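PDB 6M6S: dicer Related Helicase from Caenorhabditis elegans, which binds double-stranded RNA through this C-terminal domain and, as a helicase of the RIG-I-like receptor subfamily, probably hydrolyses ATP when acting on RNA. Local coordinates for residues I9-C14 with S18-K23; S32-F37 with D113-L118; L64-C69 with K73-R78. All coordinates share one frame; numbering follows the deposited sequence.

Contact 1: residues I9-C14 with S18-K23. With ZN (zinc ion), chain F.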
loop_
_atom_site.group_PDB
_atom_site.type_symbol
_atom_site.label_atom_id
_atom_site.label_comp_id
_atom_site.label_asym_id
_atom_site.label_seq_id
_atom_site.Cartn_x
_atom_site.Cartn_y
_atom_site.Cartn_z
ATOM N N ILE B 9 -16.182 -0.938 -11.404
ATOM C CA ILE B 9 -16.219 0.321 -10.703
ATOM C C ILE B 9 -15.892 0.083 -9.234
ATOM O O ILE B 9 -16.331 -0.916 -8.619
ATOM C CB ILE B 9 -17.580 0.964 -10.852
ATOM C CG1 ILE B 9 -17.779 1.275 -12.340
ATOM C CG2 ILE B 9 -17.692 2.212 -9.961
ATOM C CD1 ILE B 9 -19.081 1.922 -12.678
ATOM N N TYR B 10 -15.056 0.961 -8.672
ATOM C CA TYR B 10 -14.697 0.879 -7.289
ATOM C C TYR B 10 -15.220 2.047 -6.523
ATOM O O TYR B 10 -15.311 3.161 -7.055
ATOM C CB TYR B 10 -13.141 0.851 -7.126
ATOM C CG TYR B 10 -12.554 -0.480 -7.527
ATOM C CD1 TYR B 10 -12.454 -0.843 -8.862
ATOM C CD2 TYR B 10 -12.091 -1.349 -6.575
ATOM C CE1 TYR B 10 -11.923 -2.061 -9.259
ATOM C CE2 TYR B 10 -11.569 -2.585 -6.962
ATOM C CZ TYR B 10 -11.457 -2.904 -8.291
ATOM O OH TYR B 10 -10.927 -4.100 -8.680
ATOM N N LYS B 11 -15.535 1.817 -5.248
ATOM C CA LYS B 11 -15.818 2.912 -4.343
ATOM C C LYS B 11 -14.529 3.374 -3.689
ATOM O O LYS B 11 -13.701 2.536 -3.278
ATOM C CB LYS B 11 -16.751 2.411 -3.260
ATOM C CG LYS B 11 -18.161 2.247 -3.770
ATOM C CD LYS B 11 -19.079 1.807 -2.646
ATOM C CE LYS B 11 -20.335 1.151 -3.233
ATOM N NZ LYS B 11 -21.113 0.498 -2.140
ATOM N N LEU B 12 -14.295 4.676 -3.575
ATOM C CA LEU B 12 -13.128 5.186 -2.847
ATOM C C LEU B 12 -13.579 5.628 -1.468
ATOM O O LEU B 12 -14.434 6.555 -1.358
ATOM C CB LEU B 12 -12.533 6.406 -3.562
ATOM C CG LEU B 12 -11.580 6.059 -4.725
ATOM C CD1 LEU B 12 -12.179 5.145 -5.770
ATOM C CD2 LEU B 12 -11.001 7.349 -5.373
ATOM N N MET B 13 -13.032 5.027 -0.402
ATOM C CA MET B 13 -13.526 5.263 0.963
ATOM C C MET B 13 -12.406 5.751 1.840
ATOM O O MET B 13 -11.254 5.428 1.578
ATOM C CB MET B 13 -13.986 3.969 1.632
ATOM C CG MET B 13 -14.485 2.912 0.704
ATOM S SD MET B 13 -16.123 3.379 0.222
ATOM C CE MET B 13 -17.092 3.062 1.686
ATOM N N CYS B 14 -12.782 6.441 2.913
ATOM C CA CYS B 14 -11.847 6.833 3.977
ATOM C C CYS B 14 -11.322 5.564 4.649
ATOM O O CYS B 14 -12.108 4.746 5.158
ATOM C CB CYS B 14 -12.564 7.712 4.988
ATOM S SG CYS B 14 -11.438 8.257 6.305
ATOM N N SER B 18 -14.325 4.506 6.828
ATOM C CA SER B 18 -15.137 3.870 5.757
ATOM C C SER B 18 -16.188 4.729 5.090
ATOM O O SER B 18 -17.050 4.199 4.418
ATOM C CB SER B 18 -15.828 2.574 6.235
ATOM O OG SER B 18 -14.832 1.711 6.735
ATOM N N LYS B 19 -16.141 6.039 5.269
ATOM C CA LYS B 19 -17.129 6.874 4.582
ATOM C C LYS B 19 -16.750 6.976 3.102
ATOM O O LYS B 19 -15.565 7.135 2.768
ATOM C CB LYS B 19 -17.133 8.248 5.223
ATOM C CG LYS B 19 -18.126 9.216 4.622
ATOM C CD LYS B 19 -17.843 10.592 5.137
ATOM C CE LYS B 19 -18.851 11.548 4.596
ATOM N NZ LYS B 19 -20.195 10.933 4.735
ATOM N N GLU B 20 -17.742 6.885 2.210
ATOM C CA GLU B 20 -17.447 6.892 0.773
ATOM C C GLU B 20 -17.234 8.306 0.248
ATOM O O GLU B 20 -18.026 9.187 0.560
ATOM C CB GLU B 20 -18.570 6.182 -0.009
ATOM C CG GLU B 20 -18.359 6.274 -1.541
ATOM C CD GLU B 20 -19.457 5.580 -2.363
ATOM O OE1 GLU B 20 -20.279 4.820 -1.784
ATOM O OE2 GLU B 20 -19.468 5.808 -3.600
ATOM N N PHE B 21 -16.181 8.562 -0.522
ATOM C CA PHE B 21 -16.051 9.911 -1.112
ATOM C C PHE B 21 -16.613 9.983 -2.527
ATOM O O PHE B 21 -17.342 10.924 -2.894
ATOM C CB PHE B 21 -14.564 10.226 -1.170
ATOM C CG PHE B 21 -13.920 10.405 0.190
ATOM C CD1 PHE B 21 -14.445 11.279 1.107
ATOM C CD2 PHE B 21 -12.812 9.659 0.558
ATOM C CE1 PHE B 21 -13.851 11.429 2.331
ATOM C CE2 PHE B 21 -12.220 9.839 1.772
ATOM C CZ PHE B 21 -12.756 10.692 2.671
ATOM N N CYS B 22 -16.278 8.998 -3.356
ATOM C CA CYS B 22 -16.705 8.995 -4.751
ATOM C C CYS B 22 -16.409 7.650 -5.431
ATOM O O CYS B 22 -15.767 6.787 -4.831
ATOM C CB CYS B 22 -15.998 10.125 -5.571
ATOM S SG CYS B 22 -14.163 9.846 -5.755
ATOM N N LYS B 23 -16.857 7.511 -6.672
ATOM C CA LYS B 23 -16.582 6.312 -7.465
ATOM C C LYS B 23 -15.322 6.521 -8.284
ATOM O O LYS B 23 -14.956 7.642 -8.659
ATOM C CB LYS B 23 -17.743 6.061 -8.428
ATOM C CG LYS B 23 -19.056 5.736 -7.734
ATOM C CD LYS B 23 -18.956 4.498 -6.835
ATOM C CE LYS B 23 -20.392 4.081 -6.362
ATOM N NZ LYS B 23 -21.029 5.235 -5.672
HETATM ZN ZN ZN F . -13.109 9.344 7.667
HETATM O O HOH W 1 -12.105 1.954 4.916
#

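Contact 2: residues S32-F37 with D113-L118. With nucleotides of chain D; nucleotides of chain C.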
loop_
_atom_site.group_PDB
_atom_site.type_symbol
_atom_site.label_atom_id
_atom_site.label_comp_id
_atom_site.label_asym_id
_atom_site.label_seq_id
_atom_site.Cartn_x
_atom_site.Cartn_y
_atom_site.Cartn_z
ATOM N N SER B 32 -0.038 13.606 -14.015
ATOM C CA SER B 32 0.220 12.717 -12.899
ATOM C C SER B 32 -0.250 13.215 -11.539
ATOM O O SER B 32 0.127 12.639 -10.519
ATOM C CB SER B 32 1.675 12.259 -12.850
ATOM O OG SER B 32 2.046 11.687 -14.101
ATOM N N ASN B 33 -1.137 14.217 -11.527
ATOM C CA ASN B 33 -1.922 14.539 -10.347
ATOM C C ASN B 33 -3.303 13.917 -10.513
ATOM O O ASN B 33 -3.966 14.191 -11.520
ATOM C CB ASN B 33 -2.108 16.060 -10.304
ATOM C CG ASN B 33 -0.831 16.777 -9.935
ATOM O OD1 ASN B 33 -0.548 16.966 -8.748
ATOM N ND2 ASN B 33 -0.065 17.195 -10.934
ATOM N N TYR B 34 -3.752 13.112 -9.552
ATOM C CA TYR B 34 -4.958 12.297 -9.713
ATOM C C TYR B 34 -6.045 13.050 -8.973
ATOM O O TYR B 34 -6.017 13.114 -7.699
ATOM C CB TYR B 34 -4.697 10.886 -9.138
ATOM C CG TYR B 34 -3.733 10.084 -10.020
ATOM C CD1 TYR B 34 -2.361 10.362 -10.014
ATOM C CD2 TYR B 34 -4.162 9.009 -10.794
ATOM C CE1 TYR B 34 -1.496 9.645 -10.788
ATOM C CE2 TYR B 34 -3.249 8.263 -11.540
ATOM C CZ TYR B 34 -1.959 8.618 -11.551
ATOM O OH TYR B 34 -1.045 7.872 -12.285
ATOM N N MET B 35 -6.958 13.665 -9.740
ATOM C CA MET B 35 -7.909 14.602 -9.126
ATOM C C MET B 35 -9.307 14.039 -9.175
ATOM O O MET B 35 -9.621 13.223 -10.029
ATOM C CB MET B 35 -7.901 15.929 -9.904
ATOM C CG MET B 35 -6.471 16.438 -10.158
ATOM S SD MET B 35 -5.481 16.703 -8.673
ATOM C CE MET B 35 -6.407 18.104 -7.999
ATOM N N VAL B 36 -10.203 14.537 -8.304
ATOM C CA VAL B 36 -11.597 14.094 -8.348
ATOM C C VAL B 36 -12.473 15.048 -9.149
ATOM O O VAL B 36 -12.571 16.256 -8.817
ATOM C CB VAL B 36 -12.162 13.950 -6.892
ATOM C CG1 VAL B 36 -13.621 13.398 -6.963
ATOM C CG2 VAL B 36 -11.264 13.071 -5.988
ATOM N N PHE B 37 -13.134 14.537 -10.192
ATOM C CA PHE B 37 -14.041 15.384 -11.011
ATOM C C PHE B 37 -15.508 15.023 -10.812
ATOM O O PHE B 37 -16.287 15.106 -11.741
ATOM C CB PHE B 37 -13.679 15.260 -12.515
ATOM C CG PHE B 37 -12.331 15.886 -12.867
ATOM C CD1 PHE B 37 -11.135 15.218 -12.616
ATOM C CD2 PHE B 37 -12.283 17.144 -13.516
ATOM C CE1 PHE B 37 -9.887 15.801 -12.957
ATOM C CE2 PHE B 37 -11.027 17.732 -13.839
ATOM C CZ PHE B 37 -9.826 17.030 -13.562
ATOM N N ASP B 113 -0.147 2.279 -8.765
ATOM C CA ASP B 113 -0.469 0.854 -8.570
ATOM C C ASP B 113 -1.995 0.657 -8.730
ATOM O O ASP B 113 -2.417 -0.421 -9.172
ATOM C CB ASP B 113 -0.108 0.360 -7.163
ATOM C CG ASP B 113 1.396 0.247 -6.938
ATOM O OD1 ASP B 113 2.097 -0.174 -7.867
ATOM O OD2 ASP B 113 1.861 0.585 -5.829
ATOM N N VAL B 114 -2.748 1.702 -8.457
ATOM C CA VAL B 114 -4.198 1.700 -8.675
ATOM C C VAL B 114 -4.492 1.491 -10.161
ATOM O O VAL B 114 -5.352 0.677 -10.527
ATOM C CB VAL B 114 -4.849 2.994 -8.169
ATOM C CG1 VAL B 114 -6.341 3.005 -8.470
ATOM C CG2 VAL B 114 -4.636 3.161 -6.635
ATOM N N GLU B 115 -3.791 2.237 -11.033
ATOM C CA GLU B 115 -3.929 2.025 -12.509
ATOM C C GLU B 115 -3.584 0.654 -13.000
ATOM O O GLU B 115 -4.196 0.096 -13.929
ATOM C CB GLU B 115 -3.042 3.021 -13.278
ATOM C CG GLU B 115 -3.436 4.422 -13.082
ATOM C CD GLU B 115 -2.671 5.421 -14.002
ATOM O OE1 GLU B 115 -1.630 5.955 -13.579
ATOM O OE2 GLU B 115 -3.105 5.643 -15.144
ATOM N N GLN B 116 -2.522 0.100 -12.435
ATOM C CA GLN B 116 -2.055 -1.183 -12.832
ATOM C C GLN B 116 -2.949 -2.332 -12.377
ATOM O O GLN B 116 -3.108 -3.306 -13.092
ATOM C CB GLN B 116 -0.656 -1.395 -12.272
ATOM C CG GLN B 116 0.077 -2.524 -12.918
ATOM C CD GLN B 116 1.551 -2.607 -12.487
ATOM O OE1 GLN B 116 2.136 -1.618 -12.028
ATOM N NE2 GLN B 116 2.143 -3.789 -12.625
ATOM N N ASP B 117 -3.500 -2.218 -11.175
ATOM C CA ASP B 117 -4.081 -3.397 -10.544
ATOM C C ASP B 117 -5.615 -3.289 -10.574
ATOM O O ASP B 117 -6.319 -4.312 -10.701
ATOM C CB ASP B 117 -3.657 -3.413 -9.087
ATOM C CG ASP B 117 -2.142 -3.708 -8.897
ATOM O OD1 ASP B 117 -1.477 -4.096 -9.878
ATOM O OD2 ASP B 117 -1.643 -3.540 -7.757
ATOM N N LEU B 118 -6.154 -2.072 -10.504
ATOM C CA LEU B 118 -7.582 -1.963 -10.165
ATOM C C LEU B 118 -8.427 -1.388 -11.296
ATOM O O LEU B 118 -9.405 -2.010 -11.733
ATOM C CB LEU B 118 -7.805 -1.119 -8.889
ATOM C CG LEU B 118 -7.063 -1.591 -7.605
ATOM C CD1 LEU B 118 -7.405 -0.727 -6.384
ATOM C CD2 LEU B 118 -7.431 -3.076 -7.319
ATOM P P G D 2 2.221 14.113 -1.697
ATOM O OP1 G D 2 1.698 12.880 -1.027
ATOM O OP2 G D 2 3.693 14.366 -1.536
ATOM O "O5'" G D 2 1.854 13.906 -3.236
ATOM C "C5'" G D 2 0.493 13.798 -3.631
ATOM C "C4'" G D 2 0.391 13.717 -5.128
ATOM O "O4'" G D 2 0.791 14.967 -5.711
ATOM C "C3'" G D 2 1.286 12.691 -5.818
ATOM O "O3'" G D 2 0.696 11.416 -5.795
ATOM C "C2'" G D 2 1.344 13.236 -7.236
ATOM O "O2'" G D 2 0.122 12.928 -7.899
ATOM C "C1'" G D 2 1.367 14.740 -6.979
ATOM N N9 G D 2 2.728 15.300 -6.935
ATOM C C8 G D 2 3.461 15.641 -5.796
ATOM N N7 G D 2 4.635 16.164 -6.091
ATOM C C5 G D 2 4.648 16.185 -7.492
ATOM C C6 G D 2 5.636 16.631 -8.411
ATOM O O6 G D 2 6.719 17.131 -8.154
ATOM N N1 G D 2 5.258 16.454 -9.740
ATOM C C2 G D 2 4.053 15.926 -10.152
ATOM N N2 G D 2 3.833 15.845 -11.483
ATOM N N3 G D 2 3.122 15.508 -9.300
ATOM C C4 G D 2 3.487 15.666 -8.013
ATOM P P C D 3 1.572 10.126 -5.484
ATOM O OP1 C D 3 0.585 9.014 -5.492
ATOM O OP2 C D 3 2.616 10.445 -4.476
ATOM O "O5'" C D 3 2.372 9.933 -6.858
ATOM C "C5'" C D 3 1.705 9.587 -8.065
ATOM C "C4'" C D 3 2.545 9.861 -9.290
ATOM O "O4'" C D 3 2.831 11.280 -9.387
ATOM C "C3'" C D 3 3.932 9.247 -9.345
ATOM O "O3'" C D 3 3.977 7.844 -9.558
ATOM C "C2'" C D 3 4.588 10.087 -10.435
ATOM O "O2'" C D 3 4.105 9.744 -11.731
ATOM C "C1'" C D 3 4.043 11.473 -10.089
ATOM N N1 C D 3 4.997 12.205 -9.218
ATOM C C2 C D 3 6.045 12.871 -9.852
ATOM O O2 C D 3 6.112 12.851 -11.092
ATOM N N3 C D 3 6.956 13.520 -9.088
ATOM C C4 C D 3 6.874 13.524 -7.759
ATOM N N4 C D 3 7.814 14.200 -7.076
ATOM C C5 C D 3 5.821 12.836 -7.088
ATOM C C6 C D 3 4.916 12.188 -7.848
ATOM P P C C 12 6.023 21.385 -17.199
ATOM O OP1 C C 12 5.406 22.010 -18.405
ATOM O OP2 C C 12 7.091 22.133 -16.504
ATOM O "O5'" C C 12 4.872 20.999 -16.168
ATOM C "C5'" C C 12 3.647 20.451 -16.617
ATOM C "C4'" C C 12 2.731 20.120 -15.469
ATOM O "O4'" C C 12 3.390 19.237 -14.547
ATOM C "C3'" C C 12 2.292 21.268 -14.588
ATOM O "O3'" C C 12 1.294 22.068 -15.186
ATOM C "C2'" C C 12 1.796 20.536 -13.361
ATOM O "O2'" C C 12 0.502 20.006 -13.611
ATOM C "C1'" C C 12 2.801 19.379 -13.268
ATOM N N1 C C 12 3.851 19.678 -12.269
ATOM C C2 C C 12 3.577 19.373 -10.943
ATOM O O2 C C 12 2.494 18.809 -10.682
ATOM N N3 C C 12 4.514 19.650 -10.002
ATOM C C4 C C 12 5.643 20.263 -10.354
ATOM N N4 C C 12 6.519 20.530 -9.388
ATOM C C5 C C 12 5.940 20.605 -11.702
ATOM C C6 C C 12 5.014 20.303 -12.618
#

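Contact 3: residues L64-C69 with K73-R78. With ZN (zinc ion), chain F.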
loop_
_atom_site.group_PDB
_atom_site.type_symbol
_atom_site.label_atom_id
_atom_site.label_comp_id
_atom_site.label_asym_id
_atom_site.label_seq_id
_atom_site.Cartn_x
_atom_site.Cartn_y
_atom_site.Cartn_z
ATOM N N LEU B 64 -3.337 23.956 -2.753
ATOM C CA LEU B 64 -3.906 24.950 -1.820
ATOM C C LEU B 64 -4.339 24.313 -0.470
ATOM O O LEU B 64 -3.523 23.645 0.188
ATOM C CB LEU B 64 -5.042 25.705 -2.488
ATOM C CG LEU B 64 -4.709 26.497 -3.762
ATOM C CD1 LEU B 64 -6.015 27.035 -4.421
ATOM C CD2 LEU B 64 -3.763 27.689 -3.412
ATOM N N SER B 65 -5.614 24.447 -0.083
ATOM C CA SER B 65 -6.068 24.069 1.270
ATOM C C SER B 65 -6.015 22.569 1.539
ATOM O O SER B 65 -6.146 21.768 0.616
ATOM C CB SER B 65 -7.517 24.532 1.446
ATOM O OG SER B 65 -7.659 25.843 0.921
ATOM N N ASP B 66 -5.841 22.174 2.786
ATOM C CA ASP B 66 -5.939 20.742 3.110
ATOM C C ASP B 66 -7.393 20.316 2.977
ATOM O O ASP B 66 -8.307 21.145 3.146
ATOM C CB ASP B 66 -5.468 20.494 4.547
ATOM C CG ASP B 66 -3.963 20.369 4.635
ATOM O OD1 ASP B 66 -3.384 19.716 3.729
ATOM O OD2 ASP B 66 -3.372 20.939 5.569
ATOM N N ILE B 67 -7.653 19.036 2.664
ATOM C CA ILE B 67 -9.015 18.465 2.709
ATOM C C ILE B 67 -9.088 17.359 3.751
ATOM O O ILE B 67 -8.108 16.562 3.907
ATOM C CB ILE B 67 -9.491 17.930 1.368
ATOM C CG1 ILE B 67 -8.433 17.010 0.697
ATOM C CG2 ILE B 67 -9.908 19.159 0.457
ATOM C CD1 ILE B 67 -9.009 16.309 -0.579
ATOM N N LYS B 68 -10.186 17.342 4.530
ATOM C CA LYS B 68 -10.329 16.341 5.609
ATOM C C LYS B 68 -11.598 15.585 5.395
ATOM O O LYS B 68 -12.555 16.121 4.856
ATOM C CB LYS B 68 -10.480 17.044 6.999
ATOM C CG LYS B 68 -9.559 18.222 7.234
ATOM C CD LYS B 68 -8.123 17.773 7.322
ATOM C CE LYS B 68 -7.184 18.975 7.632
ATOM N NZ LYS B 68 -5.695 18.612 7.873
ATOM N N CYS B 69 -11.623 14.319 5.825
ATOM C CA CYS B 69 -12.826 13.504 5.771
ATOM C C CYS B 69 -13.931 14.250 6.506
ATOM O O CYS B 69 -13.724 14.695 7.627
ATOM C CB CYS B 69 -12.575 12.125 6.426
ATOM S SG CYS B 69 -14.074 11.142 6.552
ATOM N N LYS B 73 -12.665 13.588 10.010
ATOM C CA LYS B 73 -11.734 14.734 9.972
ATOM C C LYS B 73 -10.264 14.295 9.772
ATOM O O LYS B 73 -9.345 15.127 9.922
ATOM C CB LYS B 73 -11.864 15.651 11.203
ATOM C CG LYS B 73 -13.096 16.570 11.035
ATOM C CD LYS B 73 -14.260 15.785 11.565
ATOM C CE LYS B 73 -15.585 16.493 11.462
ATOM N NZ LYS B 73 -16.653 15.547 11.898
ATOM N N LEU B 74 -10.041 13.025 9.403
ATOM C CA LEU B 74 -8.668 12.683 9.068
ATOM C C LEU B 74 -8.268 13.448 7.824
ATOM O O LEU B 74 -9.101 13.637 6.896
ATOM C CB LEU B 74 -8.559 11.175 8.772
ATOM C CG LEU B 74 -7.069 10.770 8.967
ATOM C CD1 LEU B 74 -6.879 9.424 9.436
ATOM C CD2 LEU B 74 -6.533 10.713 7.653
ATOM N N ASP B 75 -7.029 13.926 7.790
ATOM C CA ASP B 75 -6.556 14.512 6.539
ATOM C C ASP B 75 -6.518 13.491 5.407
ATOM O O ASP B 75 -5.906 12.405 5.524
ATOM C CB ASP B 75 -5.167 15.081 6.713
ATOM C CG ASP B 75 -4.779 15.912 5.507
ATOM O OD1 ASP B 75 -4.387 15.284 4.470
ATOM O OD2 ASP B 75 -4.889 17.173 5.570
ATOM N N VAL B 76 -7.121 13.836 4.277
ATOM C CA VAL B 76 -7.216 12.869 3.158
ATOM C C VAL B 76 -6.586 13.384 1.866
ATOM O O VAL B 76 -6.785 12.774 0.807
ATOM C CB VAL B 76 -8.636 12.345 2.896
ATOM C CG1 VAL B 76 -9.182 11.546 4.090
ATOM C CG2 VAL B 76 -9.610 13.493 2.523
ATOM N N GLY B 77 -5.829 14.485 1.922
ATOM C CA GLY B 77 -5.277 15.034 0.687
ATOM C C GLY B 77 -5.248 16.563 0.700
ATOM O O GLY B 77 -5.146 17.226 1.766
ATOM N N ARG B 78 -5.340 17.134 -0.488
ATOM C CA ARG B 78 -5.168 18.572 -0.611
ATOM C C ARG B 78 -5.995 19.023 -1.770
ATOM O O ARG B 78 -6.105 18.310 -2.787
ATOM C CB ARG B 78 -3.706 18.860 -0.896
ATOM C CG ARG B 78 -3.366 20.294 -0.870
ATOM C CD ARG B 78 -1.839 20.435 -0.747
ATOM N NE ARG B 78 -1.555 21.805 -0.497
ATOM C CZ ARG B 78 -0.352 22.302 -0.276
ATOM N NH1 ARG B 78 0.723 21.505 -0.256
ATOM N NH2 ARG B 78 -0.246 23.596 -0.068
HETATM ZN ZN ZN F . -13.109 9.344 7.667
#

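Contact 1: residues I9-C14 with S18-K23
Glu20 sets CG trans to its backbone N (chi1 175°) and runs out fully extended, and Lys11, with CG trans to its own carbonyl carbon (chi1 -75°), passes it at about a right angle. The carboxylate therefore lies across the Lys11 methylenes, Glu20 OE1 being 3.4 Å from Lys11 CD, while Lys11 NZ stays beyond salt-bridge distance. Glu20 OE2 instead receives Lys23 NZ on its syn lone pair at 2.7 Å, the lysine chain bending twice to get there. With an alanine in place of Glu20, the Lys23 ammonium would probably lose its mate and the Lys11 chain the group it lies against. The backbones form an antiparallel hairpin whose register slips by one residue between Leu12 and Met13, a beta bulge, with the first CxxC pair of a four-cysteine zinc site, Cys14 and Cys17, at its turn end. Nearly straight bonds join Leu12 N to Cys22 O (2.9 Å) and Phe21 N to Leu12 O (2.8 Å). On the face that carries Leu12 and Cys22, Leu12 CD2 meets Cys22 SG; nearer the zinc, Phe21 CZ reaches Cys14 CB at 3.8 Å. Cys14 SG binds zinc at 2.4 Å, Cys69 and Cys72 completing the site, while Cys14 N donates to Lys19 O.

Contact 2: residues S32-F37 with D113-L118
Tyr34 and Glu115 meet beside the RNA-binding surface of this RIG-I-type C-terminal domain, where strand 33-36 faces helix 111-117. The backbones stay well apart, with Tyr34 CA 10.7 Å from Val114 CA, and two long side chains span the interval. Tyr34 OH donates a hydrogen bond to Glu115 OE1; the modelled distance, 2.4 Å, is very short and its exact value is doubtful. Glu115 reaches the phenol extended beyond CG, after a first torsion (chi1 -64°) that places CG trans to the carbonyl carbon. Its carboxylate comes to the edge of the ring rather than over a face, with Glu115 CD near the ring plane and 3.8 Å from Tyr34 CE2, and the two planes stand 74° apart. The second carboxylate oxygen, OE2, is in a salt bridge with Lys29, and the Tyr34 ring stacks with Trp111, so both partners of the hydrogen bond have a second contact.

Next to the tyrosine, Ser32 and Asn33 touch the duplex. Ser32 O accepts a hydrogen bond from the ribose hydroxyl O2' of G2 of chain D at 2.6 Å, and that hydroxyl also lies near the plane of the Tyr34 ring, at its edge. Asn33 ND2 gives an almost straight bond to O2 of C12 of chain C, at 3.0 Å, while also donating to Val30 O. Ribose 2'-hydroxyl and pyrimidine O2 are minor-groove features, so the arrangement is typical of recognition of an RNA duplex through its minor groove near the duplex end, as expected of the C-terminal domain of a RIG-I-like receptor.

Contact 3: residues L64-C69 with K73-R78
Strands 64-69 and 75-78 run antiparallel at 148°, bonded from Val76 N to Ile67 O (2.9 Å) and, toward the turn, from Cys69 N to Leu74 O (2.8 Å). At the far end Arg78, extended from CG to NE, lays the edge of its guanidinium against Leu64 O; NE donates at 2.8 Å and NH2 adds only a weak bond. Ile67 turns CG1 between its backbone N and carbonyl carbon (chi1 49°), which presses CG1 to 3.2 Å from Gly77 C. A side chain at Gly77 would be tight against this isoleucine, and the backbone angles there call for glycine in any case. On the other face Lys68 NZ forms a salt bridge with Asp75 OD2 at 2.8 Å, through the anti lone pair. Asp75 OD1 accepts from Gly77 N, closing an Asx turn, so both carboxylate oxygens are held. Near the zinc, Cys69 SG binds the metal at 2.3 Å and Cys69 CB packs on Val76 CG1. Asp66 OD1 stands 3.5 Å from Asp75 OD2, the two carboxylates nearly perpendicular; this proximity of like charges is likely to be offset in part by the Lys68 ammonium.

How the contacts relate
From the N terminus, contact 1 comes first and closes a short hairpin with three residues between its segments. After strand 27-30 the chain turns into strand 33-36, where contact 2 opens; this closes only at helix 111-117, 75 residues further on. Contact 3, a second tight hairpin, falls wholly within that long excursion, and no contacts cross. Contacts 1 and 3 belong to different sheets but share the zinc, Cys14 and Cys69 each supplying a ligand, and Phe21 packs on Val76 next to it. Contact 1 also touches both halves of contact 2, Cys22 against Val36 and the Tyr10 ring against Leu118 O. Contacts 2 and 3 do not touch directly.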